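Local coordinates for protein probable porin (Pseudomonas aeruginosa, PDB 4FT6) that probably forms a beta-barrel pore that lets small water-soluble substrates across the outer membrane, as other porins of the OprD family do, at residues Q38-Q43 / D77-G82; S108-K113 / L141-I146; F298-E303 / A332-K337. One frame throughout, in Å; residues are numbered along the deposited sequence.

How the interactions relate
From the N terminus, interaction 1 comes first: the loop that follows strand 58-71 folds back onto the start of strand 37-50, its preceding neighbour in the barrel wall. Interaction 2 then joins neighbouring strands 110-114 and 139-143, closing the excursion of chain between them. Far later, interaction 3 lays the last turn of the loop ahead of strand 304-313 against the end of strand 322-334. The three follow in series; none nests in or crosses another. Up-and-down strand order puts interactions 1 and 3 at the same end of the barrel, probably the extracellular one, and interaction 2 at the other; centres of interactions 1 and 2 lie 41 Å apart, on opposite sides of the chain's centre.

Interaction 1. Residues Q38-Q43 / D77-G82; sequences QEEWAQ and DRAGSG. With C8E ((hydroxyethyloxy)tri(ethyloxy)octane), chain C.
Glu39 and Arg78 meet through both backbone and side chain. Glu39 N donates to Arg78 O at 3.0 Å, and Arg78 NH1 returns a weak bond to Glu39 O at 2.7 Å, reaching it near the guanidinium plane. The charged ends pair only loosely: Glu39 OE1 is 3.7 Å from Arg78 NH1, well out of that plane, with the two flat groups turned 69° apart. Glu39 is also held by Lys37 at OE1 and Tyr23 OH at OE2, and Arg78 by Asp73.

Glu40 carries the other polar grip. Its OE2 takes the Ser81 hydroxyl on the anti lone pair, OG to OE2 2.5 Å, and a weak bond from Ser81 N, while OE1 accepts from Ser74 OG; both carboxylate oxygens are thus held by the loop.

The Gln38 side chain lies against Gly80 and Ser81, CD 3.6 Å from Gly80 O. Trp41 does not touch 77-82; one face of its ring carries a detergent chain, C7 of C8E over the ring centre and 3.5 Å from Trp41 CD2.

Residues 77-82 belong to the long loop between strands 58-71 and 95-107, and rest on strand 37-50, whose backbone also bonds to strand 14-28.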
loop_
_atom_site.group_PDB
_atom_site.type_symbol
_atom_site.label_atom_id
_atom_site.label_comp_id
_atom_site.label_asym_id
_atom_site.label_seq_id
_atom_site.Cartn_x
_atom_site.Cartn_y
_atom_site.Cartn_z
ATOM N N GLN A 38 -12.274 15.694 -8.411
ATOM C CA GLN A 38 -11.050 15.969 -7.673
ATOM C C GLN A 38 -9.945 16.086 -8.706
ATOM O O GLN A 38 -9.541 15.083 -9.304
ATOM C CB GLN A 38 -10.705 14.842 -6.695
ATOM C CG GLN A 38 -11.695 14.633 -5.565
ATOM C CD GLN A 38 -11.526 13.282 -4.866
ATOM O OE1 GLN A 38 -10.595 12.519 -5.155
ATOM N NE2 GLN A 38 -12.442 12.978 -3.953
ATOM N N GLU A 39 -9.459 17.304 -8.936
ATOM C CA GLU A 39 -8.379 17.496 -9.899
ATOM C C GLU A 39 -7.284 18.367 -9.335
ATOM O O GLU A 39 -7.451 19.584 -9.244
ATOM C CB GLU A 39 -8.895 18.137 -11.185
ATOM C CG GLU A 39 -7.816 18.376 -12.218
ATOM C CD GLU A 39 -8.335 19.129 -13.418
ATOM O OE1 GLU A 39 -9.273 19.940 -13.245
ATOM O OE2 GLU A 39 -7.812 18.910 -14.530
ATOM N N GLU A 40 -6.161 17.755 -8.974
ATOM C CA GLU A 40 -5.032 18.507 -8.422
ATOM C C GLU A 40 -3.700 18.118 -9.053
ATOM O O GLU A 40 -3.576 17.069 -9.691
ATOM C CB GLU A 40 -4.975 18.371 -6.894
ATOM C CG GLU A 40 -6.098 19.097 -6.170
ATOM C CD GLU A 40 -6.059 18.898 -4.668
ATOM O OE1 GLU A 40 -6.150 19.911 -3.929
ATOM O OE2 GLU A 40 -5.945 17.730 -4.226
ATOM N N TRP A 41 -2.711 18.983 -8.876
ATOM C CA TRP A 41 -1.377 18.743 -9.398
ATOM C C TRP A 41 -0.328 19.197 -8.375
ATOM O O TRP A 41 -0.375 20.331 -7.896
ATOM C CB TRP A 41 -1.205 19.513 -10.690
ATOM C CG TRP A 41 0.106 19.301 -11.333
ATOM C CD1 TRP A 41 0.875 18.178 -11.276
ATOM C CD2 TRP A 41 0.817 20.240 -12.151
ATOM N NE1 TRP A 41 2.022 18.358 -12.012
ATOM C CE2 TRP A 41 2.011 19.617 -12.558
ATOM C CE3 TRP A 41 0.556 21.547 -12.579
ATOM C CZ2 TRP A 41 2.949 20.260 -13.371
ATOM C CZ3 TRP A 41 1.483 22.186 -13.385
ATOM C CH2 TRP A 41 2.667 21.543 -13.774
ATOM N N ALA A 42 0.620 18.319 -8.053
ATOM C CA ALA A 42 1.538 18.557 -6.944
ATOM C C ALA A 42 2.902 17.945 -7.197
ATOM O O ALA A 42 3.040 16.992 -7.970
ATOM C CB ALA A 42 0.957 17.999 -5.644
ATOM N N GLN A 43 3.907 18.493 -6.522
ATOM C CA GLN A 43 5.263 17.979 -6.604
ATOM C C GLN A 43 5.721 17.552 -5.219
ATOM O O GLN A 43 5.661 18.341 -4.266
ATOM C CB GLN A 43 6.213 19.055 -7.128
ATOM C CG GLN A 43 7.681 18.640 -7.071
ATOM C CD GLN A 43 7.961 17.495 -8.018
ATOM O OE1 GLN A 43 7.380 17.431 -9.105
ATOM N NE2 GLN A 43 8.846 16.578 -7.614
ATOM N N ASP A 77 -13.071 23.999 -5.242
ATOM C CA ASP A 77 -14.179 23.189 -5.760
ATOM C C ASP A 77 -13.760 21.772 -6.169
ATOM O O ASP A 77 -14.606 20.921 -6.449
ATOM C CB ASP A 77 -14.866 23.888 -6.939
ATOM C CG ASP A 77 -13.903 24.201 -8.076
ATOM O OD1 ASP A 77 -12.848 24.809 -7.809
ATOM O OD2 ASP A 77 -14.198 23.845 -9.237
ATOM N N ARG A 78 -12.461 21.502 -6.173
ATOM C CA ARG A 78 -11.981 20.227 -6.676
ATOM C C ARG A 78 -10.759 19.692 -5.943
ATOM O O ARG A 78 -9.883 19.125 -6.587
ATOM C CB ARG A 78 -11.664 20.363 -8.173
ATOM C CG ARG A 78 -10.717 21.501 -8.506
ATOM C CD ARG A 78 -10.473 21.648 -9.997
ATOM N NE ARG A 78 -9.783 22.914 -10.273
ATOM C CZ ARG A 78 -8.476 23.038 -10.501
ATOM N NH1 ARG A 78 -7.699 21.965 -10.520
ATOM N NH2 ARG A 78 -7.950 24.237 -10.718
ATOM N N ALA A 79 -10.724 19.823 -4.613
ATOM C CA ALA A 79 -9.467 19.691 -3.856
ATOM C C ALA A 79 -9.211 18.438 -2.976
ATOM O O ALA A 79 -8.111 18.277 -2.441
ATOM C CB ALA A 79 -9.206 20.985 -3.037
ATOM N N GLY A 80 -10.181 17.554 -2.803
ATOM C CA GLY A 80 -9.942 16.436 -1.899
ATOM C C GLY A 80 -9.163 15.254 -2.465
ATOM O O GLY A 80 -9.383 14.119 -2.057
ATOM N N SER A 81 -8.241 15.509 -3.387
ATOM C CA SER A 81 -7.638 14.420 -4.162
ATOM C C SER A 81 -6.735 13.489 -3.367
ATOM O O SER A 81 -6.468 12.364 -3.803
ATOM C CB SER A 81 -6.840 14.978 -5.335
ATOM O OG SER A 81 -5.545 15.352 -4.911
ATOM N N GLY A 82 -6.248 13.958 -2.223
ATOM C CA GLY A 82 -5.292 13.203 -1.437
ATOM C C GLY A 82 -3.836 13.512 -1.734
ATOM O O GLY A 82 -2.953 12.886 -1.161
HETATM C C3 C8E C . -4.113 22.993 -15.031
HETATM C C4 C8E C . -2.619 22.741 -15.194
HETATM C C5 C8E C . -2.250 21.345 -14.706
HETATM C C6 C8E C . -1.479 20.573 -15.770
HETATM C C7 C8E C . -0.647 19.436 -15.182
HETATM C C8 C8E C . -0.087 18.544 -16.286
HETATM O O9 C8E C . 1.224 18.116 -15.971
HETATM C C10 C8E C . 1.271 16.813 -15.427
HETATM C C11 C8E C . 2.687 16.250 -15.535
HETATM O O12 C8E C . 2.765 14.961 -14.965
HETATM C C13 C8E C . 3.407 14.044 -15.821
#

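Interaction 2. Residues S108-K113 / L141-I146; sequences SNTELK and LTSREI
Glu145 reaches back to three residues around the turn at Ser108 and Asn109. With chi2 at -67°, its chain bends and swings CD toward them. Glu145 OE1 takes the Ser108 hydroxyl on its syn lone pair, OG to OE1 2.8 Å. Glu145 OE2 has two donors: Asn109 N, on the syn side and 22° out of the carboxylate plane at 2.9 Å, and Thr110 OG1, on the anti lone pair at 2.7 Å. Ser143 OG also lies beside Thr110 OG1, in a bond modelled too short for its length to be trusted.

Backbone bonds hold the strands. Glu111 and Thr142 are a hydrogen-bonded antiparallel pair, Glu111 N to Thr142 O 2.9 Å and Thr142 N to Glu111 O 3.0 Å. Beyond it Arg144 N gives Asn109 O a weak bond.

The apolar part is small and centres on one methyl: Leu141 CD1 sits 3.7 Å from Thr110 CG2 and 4.1 Å from Leu112 CB, on the face shared with Ser143. On the face of Thr142, Glu111 is bridged to Lys113 and bonded to Tyr53 OH.

One strand starting and its antiparallel neighbour ending beside short turns fits the pattern of an up-and-down porin barrel, here probably at its periplasmic rim.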
loop_
_atom_site.group_PDB
_atom_site.type_symbol
_atom_site.label_atom_id
_atom_site.label_comp_id
_atom_site.label_asym_id
_atom_site.label_seq_id
_atom_site.Cartn_x
_atom_site.Cartn_y
_atom_site.Cartn_z
ATOM N N SER A 108 23.792 -9.332 15.487
ATOM C CA SER A 108 23.890 -10.470 14.569
ATOM C C SER A 108 23.026 -10.279 13.311
ATOM O O SER A 108 23.336 -9.432 12.470
ATOM C CB SER A 108 23.526 -11.765 15.295
ATOM O OG SER A 108 23.217 -12.794 14.378
ATOM N N ASN A 109 21.953 -11.069 13.202
ATOM C CA ASN A 109 21.012 -11.008 12.075
ATOM C C ASN A 109 19.652 -10.446 12.477
ATOM O O ASN A 109 18.660 -10.592 11.754
ATOM C CB ASN A 109 20.784 -12.401 11.481
ATOM C CG ASN A 109 21.982 -12.922 10.724
ATOM O OD1 ASN A 109 22.719 -12.159 10.097
ATOM N ND2 ASN A 109 22.180 -14.236 10.771
ATOM N N THR A 110 19.602 -9.822 13.643
ATOM C CA THR A 110 18.357 -9.289 14.161
ATOM C C THR A 110 18.461 -7.765 14.206
ATOM O O THR A 110 19.477 -7.209 14.628
ATOM C CB THR A 110 18.073 -9.857 15.556
ATOM O OG1 THR A 110 17.850 -11.271 15.450
ATOM C CG2 THR A 110 16.861 -9.176 16.188
ATOM N N GLU A 111 17.413 -7.086 13.770
ATOM C CA GLU A 111 17.505 -5.656 13.555
ATOM C C GLU A 111 16.300 -4.938 14.148
ATOM O O GLU A 111 15.159 -5.384 13.996
ATOM C CB GLU A 111 17.611 -5.380 12.063
ATOM C CG GLU A 111 17.971 -3.962 11.709
ATOM C CD GLU A 111 18.071 -3.749 10.205
ATOM O OE1 GLU A 111 17.729 -4.685 9.440
ATOM O OE2 GLU A 111 18.487 -2.643 9.787
ATOM N N LEU A 112 16.557 -3.828 14.836
ATOM C CA LEU A 112 15.494 -3.080 15.483
ATOM C C LEU A 112 15.494 -1.651 14.970
ATOM O O LEU A 112 16.544 -1.006 14.957
ATOM C CB LEU A 112 15.713 -3.082 16.992
ATOM C CG LEU A 112 14.734 -2.248 17.818
ATOM C CD1 LEU A 112 13.328 -2.861 17.760
ATOM C CD2 LEU A 112 15.234 -2.105 19.262
ATOM N N LYS A 113 14.337 -1.162 14.524
ATOM C CA LYS A 113 14.207 0.244 14.133
ATOM C C LYS A 113 13.093 0.896 14.924
ATOM O O LYS A 113 12.011 0.324 15.074
ATOM C CB LYS A 113 13.893 0.409 12.642
ATOM C CG LYS A 113 15.026 0.124 11.672
ATOM C CD LYS A 113 14.577 0.351 10.202
ATOM C CE LYS A 113 15.570 -0.262 9.216
ATOM N NZ LYS A 113 15.834 -1.695 9.539
ATOM N N LEU A 141 10.802 -4.858 15.075
ATOM C CA LEU A 141 11.827 -5.871 15.207
ATOM C C LEU A 141 11.693 -6.830 14.021
ATOM O O LEU A 141 10.585 -7.221 13.639
ATOM C CB LEU A 141 11.663 -6.621 16.531
ATOM C CG LEU A 141 12.768 -7.584 16.944
ATOM C CD1 LEU A 141 14.090 -6.862 16.850
ATOM C CD2 LEU A 141 12.546 -8.073 18.367
ATOM N N THR A 142 12.828 -7.186 13.435
ATOM C CA THR A 142 12.871 -8.121 12.328
ATOM C C THR A 142 14.030 -9.080 12.570
ATOM O O THR A 142 15.173 -8.648 12.786
ATOM C CB THR A 142 13.118 -7.396 11.017
ATOM O OG1 THR A 142 12.248 -6.257 10.931
ATOM C CG2 THR A 142 12.900 -8.359 9.827
ATOM N N SER A 143 13.751 -10.378 12.556
ATOM C CA SER A 143 14.794 -11.327 12.916
ATOM C C SER A 143 14.827 -12.539 12.010
ATOM O O SER A 143 13.790 -13.155 11.726
ATOM C CB SER A 143 14.679 -11.759 14.377
ATOM O OG SER A 143 15.816 -12.525 14.724
ATOM N N ARG A 144 16.030 -12.862 11.551
ATOM C CA ARG A 144 16.244 -13.992 10.663
ATOM C C ARG A 144 17.527 -14.713 11.054
ATOM O O ARG A 144 18.503 -14.757 10.304
ATOM C CB ARG A 144 16.263 -13.536 9.203
ATOM C CG ARG A 144 17.155 -12.356 8.918
ATOM C CD ARG A 144 16.936 -11.869 7.498
ATOM N NE ARG A 144 15.680 -11.137 7.343
ATOM C CZ ARG A 144 15.491 -10.174 6.446
ATOM N NH1 ARG A 144 16.478 -9.837 5.628
ATOM N NH2 ARG A 144 14.323 -9.546 6.368
ATOM N N GLU A 145 17.520 -15.265 12.258
ATOM C CA GLU A 145 18.665 -16.016 12.738
ATOM C C GLU A 145 18.702 -17.414 12.120
ATOM O O GLU A 145 19.769 -18.010 11.974
ATOM C CB GLU A 145 18.646 -16.077 14.264
ATOM C CG GLU A 145 18.698 -14.691 14.925
ATOM C CD GLU A 145 20.019 -13.966 14.693
ATOM O OE1 GLU A 145 21.064 -14.640 14.566
ATOM O OE2 GLU A 145 20.018 -12.718 14.643
ATOM N N ILE A 146 17.534 -17.921 11.735
ATOM C CA ILE A 146 17.436 -19.233 11.096
ATOM C C ILE A 146 17.300 -19.098 9.582
ATOM O O ILE A 146 16.569 -18.231 9.081
ATOM C CB ILE A 146 16.216 -19.999 11.593
ATOM C CG1 ILE A 146 16.016 -19.741 13.087
ATOM C CG2 ILE A 146 16.356 -21.475 11.288
ATOM C CD1 ILE A 146 17.073 -20.349 13.943
#

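Interaction 3. Residues F298-E303 / A332-K337; sequences FTSAGE and AHARTK
Arg335 sets one face of its guanidinium over the backbone of a tight turn, with no acidic partner across the contact. Gly302 CA lies 3.9 Å above the guanidinium plane, offset toward the rim, and Ala301 C is over the same face. Having no side chain, Gly302 leaves room for this approach; its phi of 77° suits the third position of the type II turn from Ser300 to Glu303, which is closed by Glu303 N donating to Ser300 O at 2.9 Å. The arginine chain is extended from CG to NE and passes the turn on its way: Arg335 CG is 3.3 Å from Ala301 O, and its NH1 comes 3.9 Å from Ala301 CB before bonding to the carbonyl of Gly275.

A single hydrogen bond spans the two segments. Arg335 N meets Ala301 O at 3.0 Å, lying in the carbonyl plane, and Ala334 CA adds a CA-H...O contact to the same oxygen.

Ala334 CB supplies the packing, touching both Ser300 CB, at 3.8 Å, and the Glu303 side chain, whose OE2 is 4.0 Å away. The acid of Glu303 turns to Arg296 for its salt bridge. Ala334 and the preceding His333 both face Gly342, a G1 beta bulge at the end of strand 322-334.

With one conventional bond, a methyl and a cation face over peptide atoms, the contact relies on shape more than on paired charge; the arginine is tied instead to the Gly275 carbonyl, linking the strand end to the start of the same loop that makes the turn.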
loop_
_atom_site.group_PDB
_atom_site.type_symbol
_atom_site.label_atom_id
_atom_site.label_comp_id
_atom_site.label_asym_id
_atom_site.label_seq_id
_atom_site.Cartn_x
_atom_site.Cartn_y
_atom_site.Cartn_z
ATOM N N PHE A 298 -12.865 -3.643 -3.111
ATOM C CA PHE A 298 -13.862 -4.711 -3.096
ATOM C C PHE A 298 -13.927 -5.419 -1.752
ATOM O O PHE A 298 -13.858 -6.638 -1.686
ATOM C CB PHE A 298 -13.585 -5.700 -4.236
ATOM C CG PHE A 298 -13.718 -5.081 -5.611
ATOM C CD1 PHE A 298 -12.640 -4.439 -6.213
ATOM C CD2 PHE A 298 -14.931 -5.111 -6.291
ATOM C CE1 PHE A 298 -12.776 -3.853 -7.485
ATOM C CE2 PHE A 298 -15.062 -4.532 -7.558
ATOM C CZ PHE A 298 -13.990 -3.901 -8.153
ATOM N N THR A 299 -14.084 -4.645 -0.687
ATOM C CA THR A 299 -14.030 -5.186 0.670
ATOM C C THR A 299 -15.293 -4.944 1.488
ATOM O O THR A 299 -15.261 -5.050 2.723
ATOM C CB THR A 299 -12.843 -4.619 1.458
ATOM O OG1 THR A 299 -12.998 -3.205 1.571
ATOM C CG2 THR A 299 -11.525 -4.948 0.777
ATOM N N SER A 300 -16.387 -4.612 0.804
ATOM C CA SER A 300 -17.680 -4.456 1.462
ATOM C C SER A 300 -18.141 -5.786 2.055
ATOM O O SER A 300 -17.752 -6.856 1.572
ATOM C CB SER A 300 -18.725 -3.973 0.465
ATOM O OG SER A 300 -18.418 -2.670 0.043
ATOM N N ALA A 301 -18.972 -5.718 3.094
ATOM C CA ALA A 301 -19.495 -6.924 3.727
ATOM C C ALA A 301 -20.112 -7.888 2.703
ATOM O O ALA A 301 -20.986 -7.512 1.916
ATOM C CB ALA A 301 -20.511 -6.570 4.823
ATOM N N GLY A 302 -19.630 -9.128 2.708
ATOM C CA GLY A 302 -20.163 -10.172 1.845
ATOM C C GLY A 302 -19.713 -10.090 0.398
ATOM O O GLY A 302 -20.141 -10.905 -0.431
ATOM N N GLU A 303 -18.857 -9.122 0.070
ATOM C CA GLU A 303 -18.508 -8.938 -1.336
ATOM C C GLU A 303 -17.684 -10.099 -1.870
ATOM O O GLU A 303 -16.603 -10.400 -1.360
ATOM C CB GLU A 303 -17.795 -7.613 -1.617
ATOM C CG GLU A 303 -17.575 -7.385 -3.120
ATOM C CD GLU A 303 -17.582 -5.916 -3.513
ATOM O OE1 GLU A 303 -16.926 -5.118 -2.816
ATOM O OE2 GLU A 303 -18.251 -5.554 -4.510
ATOM N N ALA A 332 -19.901 -8.786 -6.533
ATOM C CA ALA A 332 -21.330 -8.963 -6.325
ATOM C C ALA A 332 -21.610 -9.374 -4.885
ATOM O O ALA A 332 -20.681 -9.683 -4.133
ATOM C CB ALA A 332 -21.867 -9.978 -7.288
ATOM N N HIS A 333 -22.888 -9.350 -4.506
ATOM C CA HIS A 333 -23.338 -9.716 -3.158
ATOM C C HIS A 333 -22.860 -8.793 -2.040
ATOM O O HIS A 333 -22.805 -9.213 -0.889
ATOM C CB HIS A 333 -22.944 -11.150 -2.807
ATOM C CG HIS A 333 -23.489 -12.169 -3.747
ATOM N ND1 HIS A 333 -22.682 -12.901 -4.601
ATOM C CD2 HIS A 333 -24.753 -12.587 -3.976
ATOM C CE1 HIS A 333 -23.431 -13.720 -5.308
ATOM N NE2 HIS A 333 -24.692 -13.555 -4.953
ATOM N N ALA A 334 -22.526 -7.545 -2.350
ATOM C CA ALA A 334 -22.113 -6.615 -1.297
ATOM C C ALA A 334 -23.338 -6.084 -0.551
ATOM O O ALA A 334 -24.375 -5.837 -1.171
ATOM C CB ALA A 334 -21.307 -5.465 -1.879
ATOM N N ARG A 335 -23.213 -5.903 0.768
ATOM C CA ARG A 335 -24.295 -5.351 1.604
ATOM C C ARG A 335 -24.043 -3.887 1.987
ATOM O O ARG A 335 -22.954 -3.538 2.449
ATOM C CB ARG A 335 -24.478 -6.206 2.863
ATOM C CG ARG A 335 -24.218 -7.682 2.614
ATOM C CD ARG A 335 -24.834 -8.573 3.677
ATOM N NE ARG A 335 -24.312 -9.932 3.565
ATOM C CZ ARG A 335 -23.354 -10.432 4.343
ATOM N NH1 ARG A 335 -22.835 -9.692 5.315
ATOM N NH2 ARG A 335 -22.924 -11.676 4.155
ATOM N N THR A 336 -25.041 -3.028 1.782
ATOM C CA THR A 336 -24.872 -1.587 2.011
ATOM C C THR A 336 -26.100 -0.936 2.640
ATOM O O THR A 336 -26.527 0.137 2.194
ATOM C CB THR A 336 -24.585 -0.820 0.698
ATOM O OG1 THR A 336 -25.768 -0.803 -0.118
ATOM C CG2 THR A 336 -23.424 -1.447 -0.075
ATOM N N LYS A 337 -26.668 -1.581 3.661
ATOM C CA LYS A 337 -27.881 -1.096 4.337
ATOM C C LYS A 337 -29.072 -0.924 3.383
ATOM O O LYS A 337 -30.144 -1.501 3.599
ATOM C CB LYS A 337 -27.609 0.205 5.106
#